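Local coordinates for D-glyceraldehyde dehydrogenase (NADP(+)) (Thermoplasma acidophilum, PDB 5IZD), which oxidises D-glyceraldehyde to glycerate with NADP+ as hydride acceptor, a step of the non-phosphorylated Entner-Doudoroff pathway, at the interface of chains A and B. Residues are numbered along the deposited sequence; one frame, centred on the assembly and turned at random. Chains: chain A/B, D-glyceraldehyde dehydrogenase (NADP(+)).

The interface of chains A and B. Residues chain A 135, 137, 471, 473; chain B 424-426.
A:Tyr135 and A:Val137 on one extended strand and A:Lys471 and A:Ile473 on another, all with beta phi/psi values, face B:Ser425 and B:Glu426 in the last turn of a helix, where B:Ser425 keeps helical torsions and the backbone begins to open at B:Glu426, close to the C-terminal end. A hydrogen bond runs from the side-chain amine NZ of A:Lys471 to the backbone O of B:Ser425, 2.7 Å long. The donor stands above the carbonyl plane, 43° out of it. Bends at chi3 and chi4 turn the end of the A:Lys471 chain and direct NZ to this oxygen, while CD and CE both lie 3.4 Å from B:Ser425 O. If charged, as is likely, the amine may also be favoured by the C-terminal end of the helix. An alanine in place of A:Lys471 would probably leave the B:Ser425 carbonyl without this mate and open a gap where the aliphatic chain now lies.

Beside this bond, B:Ser425 presses its side chain into an apolar corner. Its CB lies 3.7 Å from CG1 of A:Ile473 and also packs against CE2 of A:Tyr135. The hydroxyl OG comes to 3.5 Å from A:Ile473 CG1, a van der Waals contact. Within chain A, the CD1 methyl of A:Ile473 sits over one face of the tyrosine ring near its rim and probably helps to fix the ring; the same methyl packs on B:Ser425 CB at 3.8 Å. B:Glu426 crosses the tyrosine at about a right angle: its CG is 4.1 Å from CE2 of A:Tyr135. The carboxylate is turned 73° from the ring plane. Bent at chi2 (-139°), it brings OE2 to 3.9 Å from the CG1 methyl of A:Val137.

The patch joins strands 130-138 and 468-476 of one subunit to helix 418-427 of its neighbour, as part of a two-fold symmetric interface of the homotetramer. Its centre is about 28 Å from A:Glu247, the catalytic glutamate.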
# COMPACT_ATOMS: atom_id res chain seq x y z
N TYR A 135 6.82 10.52 -7.05
CA TYR A 135 6.42 11.50 -6.04
C TYR A 135 4.91 11.74 -6.15
O TYR A 135 4.36 11.63 -7.22
CB TYR A 135 7.09 12.86 -6.28
CG TYR A 135 8.53 12.97 -5.89
CD1 TYR A 135 9.35 11.86 -5.82
CD2 TYR A 135 9.10 14.21 -5.60
CE1 TYR A 135 10.67 11.98 -5.49
CE2 TYR A 135 10.44 14.31 -5.26
CZ TYR A 135 11.21 13.18 -5.21
OH TYR A 135 12.54 13.18 -4.89
N VAL A 137 2.31 14.76 -5.65
CA VAL A 137 2.35 16.21 -5.58
C VAL A 137 0.92 16.78 -5.80
O VAL A 137 0.11 16.14 -6.46
CB VAL A 137 3.29 16.82 -6.62
CG1 VAL A 137 4.71 16.40 -6.38
CG2 VAL A 137 2.89 16.47 -8.04
N LYS A 471 4.02 11.54 -10.15
CA LYS A 471 4.93 11.94 -11.26
C LYS A 471 6.19 11.10 -11.09
O LYS A 471 6.51 10.76 -9.95
CB LYS A 471 5.25 13.45 -11.16
CG LYS A 471 6.21 13.81 -10.08
CD LYS A 471 6.29 15.27 -9.74
CE LYS A 471 6.59 16.23 -10.87
NZ LYS A 471 7.99 16.16 -11.41
N ILE A 473 10.39 10.24 -11.81
CA ILE A 473 11.70 10.70 -12.13
C ILE A 473 12.60 9.46 -12.32
O ILE A 473 12.80 8.71 -11.38
CB ILE A 473 12.26 11.65 -11.06
CG1 ILE A 473 11.27 12.80 -10.78
CG2 ILE A 473 13.58 12.20 -11.51
CD1 ILE A 473 10.28 12.54 -9.65
N ALA B 424 14.39 19.81 -9.29
CA ALA B 424 13.60 19.60 -10.53
C ALA B 424 12.57 18.51 -10.38
O ALA B 424 11.54 18.55 -11.00
CB ALA B 424 14.47 19.33 -11.74
N SER B 425 12.82 17.56 -9.51
CA SER B 425 11.89 16.47 -9.33
C SER B 425 10.51 16.97 -8.87
O SER B 425 9.50 16.35 -9.20
CB SER B 425 12.52 15.40 -8.39
OG SER B 425 13.65 14.77 -9.05
N GLU B 426 10.44 18.11 -8.18
CA GLU B 426 9.15 18.77 -7.88
C GLU B 426 8.80 19.95 -8.80
O GLU B 426 7.64 20.11 -9.16
CB GLU B 426 9.12 19.28 -6.43
CG GLU B 426 9.61 18.29 -5.39
CD GLU B 426 8.78 18.29 -4.13
OE1 GLU B 426 9.18 18.95 -3.16
OE2 GLU B 426 7.69 17.65 -4.14